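Local coordinates for protein ulvan Lyase-PL25 (PDB 5UAM) that cleaves ulvan, the sulfated cell-wall polysaccharide of green seaweeds, as a polysaccharide lyase of family 25 built on a beta-propeller, at residues Val204-Arg212 with Val282-Ala290; Leu406-Ser416 with Gln427-Ser435. All coordinates share one frame; numbering follows the deposited sequence.

Interaction 1 (Val204-Arg212 with Val282-Ala290). With EDO (1,2-ethanediol), chain J.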
loop_
_atom_site.group_PDB
_atom_site.type_symbol
_atom_site.label_atom_id
_atom_site.label_comp_id
_atom_site.label_asym_id
_atom_site.label_seq_id
_atom_site.Cartn_x
_atom_site.Cartn_y
_atom_site.Cartn_z
ATOM N N VAL A 204 7.496 17.970 1.132
ATOM C CA VAL A 204 6.694 18.671 2.129
ATOM C C VAL A 204 6.335 17.658 3.213
ATOM O O VAL A 204 5.692 16.628 2.931
ATOM C CB VAL A 204 5.410 19.223 1.491
ATOM C CG1 VAL A 204 4.518 19.876 2.540
ATOM C CG2 VAL A 204 5.734 20.211 0.396
ATOM N N SER A 205 6.761 17.939 4.455
ATOM C CA SER A 205 6.496 17.041 5.577
ATOM C C SER A 205 5.065 17.202 6.071
ATOM O O SER A 205 4.640 18.316 6.387
ATOM C CB SER A 205 7.427 17.319 6.756
ATOM O OG SER A 205 8.762 16.982 6.455
ATOM N N PHE A 206 4.336 16.086 6.192
ATOM C CA PHE A 206 2.988 16.121 6.754
ATOM C C PHE A 206 2.829 15.348 8.060
ATOM O O PHE A 206 1.873 15.620 8.806
ATOM C CB PHE A 206 1.908 15.721 5.725
ATOM C CG PHE A 206 1.950 14.276 5.307
ATOM C CD1 PHE A 206 2.711 13.860 4.220
ATOM C CD2 PHE A 206 1.216 13.330 5.998
ATOM C CE1 PHE A 206 2.740 12.537 3.848
ATOM C CE2 PHE A 206 1.237 12.010 5.631
ATOM C CZ PHE A 206 2.008 11.607 4.552
ATOM N N LEU A 207 3.758 14.464 8.404
ATOM C CA LEU A 207 3.793 13.835 9.720
ATOM C C LEU A 207 5.204 13.958 10.265
ATOM O O LEU A 207 6.171 13.652 9.565
ATOM C CB LEU A 207 3.398 12.359 9.696
ATOM C CG LEU A 207 1.892 12.123 9.538
ATOM C CD1 LEU A 207 1.621 10.674 9.121
ATOM C CD2 LEU A 207 1.158 12.446 10.827
ATOM N N LYS A 208 5.309 14.424 11.502
ATOM C CA LYS A 208 6.583 14.736 12.143
ATOM C C LYS A 208 7.120 13.569 12.962
ATOM O O LYS A 208 6.430 13.052 13.846
ATOM C CB LYS A 208 6.347 15.895 13.108
ATOM C CG LYS A 208 7.562 16.325 13.918
ATOM C CD LYS A 208 8.585 17.001 13.022
ATOM C CE LYS A 208 9.596 17.724 13.864
ATOM N NZ LYS A 208 10.600 18.434 13.016
ATOM N N HIS A 209 8.383 13.222 12.738
ATOM C CA HIS A 209 9.133 12.399 13.677
ATOM C C HIS A 209 9.938 13.302 14.602
ATOM O O HIS A 209 10.406 14.373 14.206
ATOM C CB HIS A 209 10.081 11.430 12.952
ATOM C CG HIS A 209 11.445 11.992 12.692
ATOM N ND1 HIS A 209 11.725 12.830 11.629
ATOM C CD2 HIS A 209 12.610 11.853 13.370
ATOM C CE1 HIS A 209 12.998 13.172 11.662
ATOM N NE2 HIS A 209 13.560 12.591 12.707
ATOM N N LYS A 210 10.105 12.866 15.848
ATOM C CA LYS A 210 10.818 13.642 16.858
ATOM C C LYS A 210 10.932 12.809 18.126
ATOM O O LYS A 210 10.214 11.821 18.294
ATOM C CB LYS A 210 10.115 14.969 17.191
ATOM C CG LYS A 210 8.640 14.807 17.639
ATOM C CD LYS A 210 8.082 16.151 18.099
ATOM C CE LYS A 210 6.585 16.110 18.351
ATOM N NZ LYS A 210 6.232 15.185 19.458
ATOM N N ARG A 211 11.850 13.210 19.002
ATOM C CA ARG A 211 11.993 12.532 20.282
ATOM C C ARG A 211 10.767 12.797 21.135
ATOM O O ARG A 211 10.260 13.921 21.192
ATOM C CB ARG A 211 13.203 13.055 21.060
ATOM C CG ARG A 211 14.556 12.941 20.373
ATOM C CD ARG A 211 15.132 11.530 20.385
ATOM N NE ARG A 211 14.941 10.820 21.648
ATOM C CZ ARG A 211 15.304 9.557 21.854
ATOM N NH1 ARG A 211 15.900 8.859 20.890
ATOM N NH2 ARG A 211 15.073 8.989 23.028
ATOM N N ARG A 212 10.319 11.763 21.833
ATOM C CA ARG A 212 9.366 11.955 22.909
ATOM C C ARG A 212 10.050 12.507 24.148
ATOM O O ARG A 212 11.224 12.231 24.424
ATOM C CB ARG A 212 8.699 10.632 23.245
ATOM C CG ARG A 212 7.877 10.167 22.097
ATOM C CD ARG A 212 7.116 8.966 22.416
ATOM N NE ARG A 212 6.165 9.160 23.504
ATOM C CZ ARG A 212 4.964 8.600 23.540
ATOM N NH1 ARG A 212 4.553 7.839 22.539
ATOM N NH2 ARG A 212 4.173 8.794 24.592
ATOM N N VAL A 282 -1.882 22.523 11.234
ATOM C CA VAL A 282 -0.562 23.027 10.876
ATOM C C VAL A 282 0.347 21.846 10.556
ATOM O O VAL A 282 0.365 20.850 11.287
ATOM C CB VAL A 282 0.025 23.863 12.023
ATOM C CG1 VAL A 282 1.410 24.370 11.659
ATOM C CG2 VAL A 282 -0.899 25.024 12.360
ATOM N N LEU A 283 1.104 21.952 9.460
ATOM C CA LEU A 283 2.016 20.876 9.103
ATOM C C LEU A 283 3.419 21.176 9.603
ATOM O O LEU A 283 3.826 22.336 9.683
ATOM C CB LEU A 283 2.125 20.711 7.585
ATOM C CG LEU A 283 0.937 20.207 6.791
ATOM C CD1 LEU A 283 1.418 19.674 5.456
ATOM C CD2 LEU A 283 0.211 19.131 7.528
ATOM N N PRO A 284 4.194 20.134 9.915
ATOM C CA PRO A 284 3.801 18.729 9.921
ATOM C C PRO A 284 3.008 18.398 11.169
ATOM O O PRO A 284 3.237 19.026 12.225
ATOM C CB PRO A 284 5.150 17.996 9.924
ATOM C CG PRO A 284 6.045 18.910 10.633
ATOM C CD PRO A 284 5.622 20.305 10.233
ATOM N N VAL A 285 2.075 17.456 11.047
ATOM C CA VAL A 285 1.264 17.042 12.179
ATOM C C VAL A 285 2.121 16.249 13.154
ATOM O O VAL A 285 2.828 15.307 12.767
ATOM C CB VAL A 285 0.046 16.250 11.696
ATOM C CG1 VAL A 285 -0.713 15.649 12.889
ATOM C CG2 VAL A 285 -0.850 17.138 10.857
ATOM N N THR A 286 2.055 16.630 14.427
ATOM C CA THR A 286 2.744 15.929 15.499
ATOM C C THR A 286 1.803 14.943 16.180
ATOM O O THR A 286 0.581 15.033 16.073
ATOM C CB THR A 286 3.199 16.924 16.553
ATOM O OG1 THR A 286 2.035 17.573 17.073
ATOM C CG2 THR A 286 4.152 17.956 15.963
ATOM N N ARG A 287 2.396 14.037 16.951
ATOM C CA ARG A 287 1.597 13.098 17.730
ATOM C C ARG A 287 0.615 13.833 18.636
ATOM O O ARG A 287 -0.544 13.430 18.764
ATOM C CB ARG A 287 2.512 12.189 18.551
ATOM C CG ARG A 287 1.752 11.073 19.300
ATOM C CD ARG A 287 2.616 10.431 20.358
ATOM N NE ARG A 287 2.486 11.105 21.643
ATOM C CZ ARG A 287 3.384 11.929 22.185
ATOM N NH1 ARG A 287 4.536 12.231 21.577
ATOM N NH2 ARG A 287 3.122 12.465 23.367
ATOM N N GLU A 288 1.048 14.930 19.255
ATOM C CA GLU A 288 0.179 15.637 20.190
ATOM C C GLU A 288 -1.022 16.232 19.471
ATOM O O GLU A 288 -2.151 16.170 19.972
ATOM C CB GLU A 288 0.986 16.718 20.911
ATOM C CG GLU A 288 2.027 16.151 21.880
ATOM C CD GLU A 288 3.408 15.914 21.269
ATOM O OE1 GLU A 288 3.544 15.836 20.036
ATOM O OE2 GLU A 288 4.382 15.851 22.058
ATOM N N VAL A 289 -0.804 16.821 18.300
ATOM C CA VAL A 289 -1.923 17.347 17.537
ATOM C C VAL A 289 -2.795 16.220 17.021
ATOM O O VAL A 289 -4.026 16.339 16.997
ATOM C CB VAL A 289 -1.411 18.239 16.398
ATOM C CG1 VAL A 289 -2.546 18.543 15.389
ATOM C CG2 VAL A 289 -0.808 19.509 16.992
ATOM N N ALA A 290 -2.180 15.130 16.550
ATOM C CA ALA A 290 -2.963 14.014 16.034
ATOM C C ALA A 290 -3.875 13.433 17.113
ATOM O O ALA A 290 -5.056 13.158 16.868
ATOM C CB ALA A 290 -2.035 12.933 15.472
HETATM C C1 EDO J . 12.705 16.664 10.615
HETATM O O1 EDO J . 11.713 16.274 11.579
HETATM C C2 EDO J . 13.903 17.275 11.332
HETATM O O2 EDO J . 14.442 16.313 12.246
HETATM O O HOH W 1 5.196 13.776 16.278
#

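Interaction 2 (Leu406-Ser416 with Gln427-Ser435)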
loop_
_atom_site.group_PDB
_atom_site.type_symbol
_atom_site.label_atom_id
_atom_site.label_comp_id
_atom_site.label_asym_id
_atom_site.label_seq_id
_atom_site.Cartn_x
_atom_site.Cartn_y
_atom_site.Cartn_z
ATOM N N LEU A 406 -10.324 -16.778 -5.193
ATOM C CA LEU A 406 -9.121 -17.575 -5.391
ATOM C C LEU A 406 -8.829 -18.332 -4.107
ATOM O O LEU A 406 -8.962 -17.776 -3.016
ATOM C CB LEU A 406 -7.915 -16.683 -5.761
ATOM C CG LEU A 406 -6.752 -17.390 -6.435
ATOM C CD1 LEU A 406 -7.123 -17.855 -7.815
ATOM C CD2 LEU A 406 -5.551 -16.462 -6.499
ATOM N N ARG A 407 -8.473 -19.611 -4.237
ATOM C CA ARG A 407 -8.131 -20.406 -3.071
ATOM C C ARG A 407 -7.036 -21.368 -3.486
ATOM O O ARG A 407 -7.166 -22.024 -4.520
ATOM C CB ARG A 407 -9.357 -21.173 -2.570
ATOM C CG ARG A 407 -9.120 -21.857 -1.246
ATOM C CD ARG A 407 -10.385 -22.502 -0.679
ATOM N NE ARG A 407 -10.070 -23.170 0.583
ATOM C CZ ARG A 407 -10.698 -22.976 1.736
ATOM N NH1 ARG A 407 -10.284 -23.643 2.804
ATOM N NH2 ARG A 407 -11.740 -22.151 1.833
ATOM N N LYS A 408 -5.947 -21.408 -2.721
ATOM C CA LYS A 408 -4.829 -22.290 -3.063
ATOM C C LYS A 408 -4.342 -23.042 -1.833
ATOM O O LYS A 408 -4.015 -22.444 -0.810
ATOM C CB LYS A 408 -3.678 -21.502 -3.690
ATOM C CG LYS A 408 -4.058 -20.759 -4.966
ATOM C CD LYS A 408 -4.214 -21.716 -6.117
ATOM C CE LYS A 408 -4.606 -20.983 -7.372
ATOM N NZ LYS A 408 -4.809 -21.933 -8.500
ATOM N N ASP A 409 -4.241 -24.354 -1.955
ATOM C CA ASP A 409 -3.686 -25.160 -0.883
ATOM C C ASP A 409 -2.202 -24.855 -0.707
ATOM O O ASP A 409 -1.480 -24.562 -1.670
ATOM C CB ASP A 409 -3.829 -26.651 -1.208
ATOM C CG ASP A 409 -5.235 -27.038 -1.616
ATOM O OD1 ASP A 409 -6.182 -26.833 -0.831
ATOM O OD2 ASP A 409 -5.406 -27.586 -2.720
ATOM N N ASN A 410 -1.733 -24.999 0.536
ATOM C CA ASN A 410 -0.305 -24.996 0.827
ATOM C C ASN A 410 0.355 -23.698 0.394
ATOM O O ASN A 410 1.452 -23.702 -0.166
ATOM C CB ASN A 410 0.382 -26.212 0.201
ATOM C CG ASN A 410 -0.328 -27.497 0.534
ATOM O OD1 ASN A 410 -0.704 -28.283 -0.360
ATOM N ND2 ASN A 410 -0.497 -27.752 1.821
ATOM N N ALA A 411 -0.296 -22.580 0.699
ATOM C CA ALA A 411 0.176 -21.286 0.238
ATOM C C ALA A 411 -0.379 -20.214 1.160
ATOM O O ALA A 411 -1.232 -20.471 2.007
ATOM C CB ALA A 411 -0.308 -21.017 -1.190
ATOM N N SER A 412 0.126 -18.994 0.977
ATOM C CA SER A 412 -0.480 -17.804 1.559
ATOM C C SER A 412 -0.447 -16.724 0.493
ATOM O O SER A 412 0.362 -16.768 -0.425
ATOM C CB SER A 412 0.230 -17.314 2.827
ATOM O OG SER A 412 1.551 -16.898 2.555
ATOM N N PHE A 413 -1.355 -15.760 0.606
ATOM C CA PHE A 413 -1.474 -14.727 -0.411
ATOM C C PHE A 413 -0.934 -13.394 0.084
ATOM O O PHE A 413 -1.186 -12.984 1.221
ATOM C CB PHE A 413 -2.934 -14.479 -0.824
ATOM C CG PHE A 413 -3.598 -15.616 -1.565
ATOM C CD1 PHE A 413 -2.870 -16.453 -2.409
ATOM C CD2 PHE A 413 -4.958 -15.812 -1.477
ATOM C CE1 PHE A 413 -3.483 -17.478 -3.109
ATOM C CE2 PHE A 413 -5.593 -16.860 -2.144
ATOM C CZ PHE A 413 -4.862 -17.682 -2.989
ATOM N N ALA A 414 -0.219 -12.713 -0.789
ATOM C CA ALA A 414 0.006 -11.280 -0.695
ATOM C C ALA A 414 -0.942 -10.623 -1.680
ATOM O O ALA A 414 -1.119 -11.135 -2.792
ATOM C CB ALA A 414 1.457 -10.954 -1.060
ATOM N N ILE A 415 -1.518 -9.482 -1.301
ATOM C CA ILE A 415 -2.493 -8.800 -2.152
ATOM C C ILE A 415 -2.139 -7.337 -2.336
ATOM O O ILE A 415 -1.464 -6.717 -1.506
ATOM C CB ILE A 415 -3.935 -8.931 -1.634
ATOM C CG1 ILE A 415 -4.066 -8.459 -0.180
ATOM C CG2 ILE A 415 -4.383 -10.404 -1.770
ATOM C CD1 ILE A 415 -5.526 -8.254 0.243
ATOM N N SER A 416 -2.594 -6.781 -3.454
ATOM C CA SER A 416 -2.561 -5.345 -3.680
ATOM C C SER A 416 -3.818 -4.680 -3.123
ATOM O O SER A 416 -4.813 -5.327 -2.796
ATOM C CB SER A 416 -2.501 -5.031 -5.175
ATOM O OG SER A 416 -3.713 -5.361 -5.846
ATOM N N GLN A 427 -9.926 -6.483 -10.487
ATOM C CA GLN A 427 -10.010 -5.624 -9.316
ATOM C C GLN A 427 -8.806 -5.682 -8.391
ATOM O O GLN A 427 -8.556 -4.718 -7.683
ATOM C CB GLN A 427 -11.255 -5.988 -8.510
ATOM C CG GLN A 427 -12.518 -5.763 -9.297
ATOM C CD GLN A 427 -13.733 -5.789 -8.445
ATOM O OE1 GLN A 427 -13.877 -5.003 -7.492
ATOM N NE2 GLN A 427 -14.642 -6.668 -8.781
ATOM N N MET A 428 -8.080 -6.792 -8.333
ATOM C CA MET A 428 -7.021 -6.933 -7.345
ATOM C C MET A 428 -5.967 -7.874 -7.892
ATOM O O MET A 428 -6.284 -8.807 -8.633
ATOM C CB MET A 428 -7.597 -7.447 -6.010
ATOM C CG MET A 428 -6.589 -7.580 -4.886
ATOM S SD MET A 428 -7.333 -8.140 -3.327
ATOM C CE MET A 428 -7.992 -6.607 -2.661
ATOM N N LEU A 429 -4.728 -7.632 -7.487
ATOM C CA LEU A 429 -3.603 -8.523 -7.768
ATOM C C LEU A 429 -3.318 -9.406 -6.565
ATOM O O LEU A 429 -3.474 -8.982 -5.408
ATOM C CB LEU A 429 -2.371 -7.700 -8.121
ATOM C CG LEU A 429 -2.477 -7.038 -9.479
ATOM C CD1 LEU A 429 -1.577 -5.843 -9.605
ATOM C CD2 LEU A 429 -2.140 -8.046 -10.572
ATOM N N VAL A 430 -2.905 -10.651 -6.839
ATOM C CA VAL A 430 -2.683 -11.649 -5.803
ATOM C C VAL A 430 -1.399 -12.387 -6.140
ATOM O O VAL A 430 -1.157 -12.718 -7.306
ATOM C CB VAL A 430 -3.832 -12.684 -5.759
ATOM C CG1 VAL A 430 -3.749 -13.523 -4.478
ATOM C CG2 VAL A 430 -5.175 -12.021 -5.881
ATOM N N ALA A 431 -0.590 -12.666 -5.125
ATOM C CA ALA A 431 0.620 -13.478 -5.259
ATOM C C ALA A 431 0.484 -14.725 -4.407
ATOM O O ALA A 431 0.195 -14.646 -3.213
ATOM C CB ALA A 431 1.845 -12.668 -4.817
ATOM N N GLU A 432 0.705 -15.881 -5.022
ATOM C CA GLU A 432 0.557 -17.177 -4.357
ATOM C C GLU A 432 1.916 -17.558 -3.776
ATOM O O GLU A 432 2.746 -18.202 -4.423
ATOM C CB GLU A 432 0.068 -18.219 -5.364
ATOM C CG GLU A 432 -0.099 -19.628 -4.836
ATOM C CD GLU A 432 -0.378 -20.614 -5.938
ATOM O OE1 GLU A 432 -0.186 -20.264 -7.125
ATOM O OE2 GLU A 432 -0.799 -21.731 -5.628
ATOM N N LYS A 433 2.166 -17.136 -2.540
ATOM C CA LYS A 433 3.443 -17.403 -1.892
ATOM C C LYS A 433 3.515 -18.858 -1.461
ATOM O O LYS A 433 2.709 -19.316 -0.644
ATOM C CB LYS A 433 3.600 -16.501 -0.677
ATOM C CG LYS A 433 3.582 -15.030 -1.021
ATOM C CD LYS A 433 3.965 -14.181 0.163
ATOM C CE LYS A 433 2.879 -14.162 1.208
ATOM N NZ LYS A 433 3.240 -13.292 2.365
ATOM N N VAL A 434 4.496 -19.580 -1.999
ATOM C CA VAL A 434 4.748 -20.966 -1.631
ATOM C C VAL A 434 6.171 -21.028 -1.101
ATOM O O VAL A 434 6.392 -21.278 0.086
ATOM C CB VAL A 434 4.527 -21.904 -2.826
ATOM C CG1 VAL A 434 4.743 -23.351 -2.432
ATOM C CG2 VAL A 434 3.124 -21.719 -3.343
ATOM N N SER A 435 7.151 -20.809 -1.971
ATOM C CA SER A 435 8.478 -20.450 -1.500
ATOM C C SER A 435 8.637 -18.957 -1.698
ATOM O O SER A 435 7.667 -18.240 -1.932
ATOM C CB SER A 435 9.553 -21.230 -2.237
ATOM O OG SER A 435 9.602 -20.810 -3.568
HETATM O O HOH W 2 3.307 -19.686 2.114
#

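Interaction 1 (Val204-Arg212 with Val282-Ala290)
Arg212 lays its guanidinium flat on that of Arg287, the two CZ atoms 3.9 Å apart and the planes only 3° from parallel, although the side chains arrive at about a right angle. Beside the stack Lys210 NZ meets Glu288 OE1 at 2.8 Å, on the syn lone pair, with a weaker bond to OE2. Beyond CB the lysine chain is extended and bends only at the last torsion (chi4 63°), which swings the ammonium onto the carboxylate.

Further along, the backbones join at a single bridge: Val285 N donates to Phe206 O, and Lys208 N donates to Val285 O at 2.9 Å. Pro284, behind a cis peptide bond, has no N-H to offer and instead packs CG against Lys208 CB at 3.9 Å, while Leu283 CD1 rests 4.0 Å from Phe206 CB. A water accepts from Arg287 N and donates to Lys208 O. Thr286 suits the N-cap of helix 287-293 because its OG1 accepts from Val289 N (3.2 Å).

Around this first shell, nearby acids probably offset the like charges: Asp214 pairs with Arg212 NH2 and Asp219 with both Arg287 NH1 and Lys210 NZ, while Tyr239 OH bonds Arg212 NH1. Were Arg212 an alanine, one face of the Arg287 guanidinium would probably lose its cover and Asp214 its cationic mate, and the Arg287 group could turn more freely. Behind the bridge, Leu207 and Val285 both pack on Tyr237 and Met264. Phe206 and Leu207, opposite Trp188, form a classic beta bulge, and the whole is an N-capped helix and its lead-in loop bound to a bulged strand, 204-211, of the antiparallel propeller sheets.

Interaction 2 (Leu406-Ser416 with Gln427-Ser435)
Val430 holds CG1 anti to its backbone N (chi1 -167°), and Phe413 sets its ring beside its own N (chi1 -68°); together these turns bring the methyl over one ring face. CG1 lies 3.9 Å from the ring centroid, a CH-pi contact displaced toward the rim, and its closest ring atom is Phe413 CG at 3.6 Å. Leu406 CD2 reaches the same methyl from strand 400-408, while Leu406 O and Lys408 CG lie at the ring edge, in its plane. A beta-branched valine is compact enough to fit between these groups. On this same face Glu432 leans over the aliphatic part of Lys408, OE2 3.4 Å from CD, while OE1 bonds Tyr442.

Ile415 follows, its CB 3.9 Å from Met428 SD, the flexible thioether bending at chi3 to lie across it. Strands 412-415 and 428-433 form an antiparallel pair within a four-stranded sheet, the blade unit of a beta-propeller, and 412-415 is an edge strand of that sheet. Ser412 with Lys433 and Ala414 with Ala431 are the hydrogen-bonded pairs; Ala414 O receives Ala431 N at 2.8 Å. Beyond the Ile415-Val430 pair, Ser416 N donates to Leu429 O, but the return bond ends on a side chain: Ser416 OG accepts Leu429 N at 3.0 Å, nearly straight at 164°. The small hydroxyl thus takes the place of a backbone carbonyl, and Ser416 O is left buried without a partner.

On the other face, the small Ala414 and Ala431 meet CB to CB at 4.1 Å. In the conformers given, the chain of Lys433 passes near Ser412, and its NZ bonds Asn36, which probably binds substrate.

In the fold
The two contacts lie on opposite sides of the chain's centre, with centres about 36 Å apart and nearest atoms about 19 Å apart, and share no strand or helix. Interaction 2 joins strands close in sequence by a regular ladder within one sheet; most of its touching residues are buried, and apolar groups dominate one face. Interaction 1 lies farther out and ties a strand to a loop and helix 70 residues on, with only one backbone bridge, so charged side chains and a water do much of the joining. The side chain of Arg212 is about 11 Å from the zinc ion, near its site but not part of it, whereas that of Lys433 comes within about 3 Å of an asparagine that probably binds substrate.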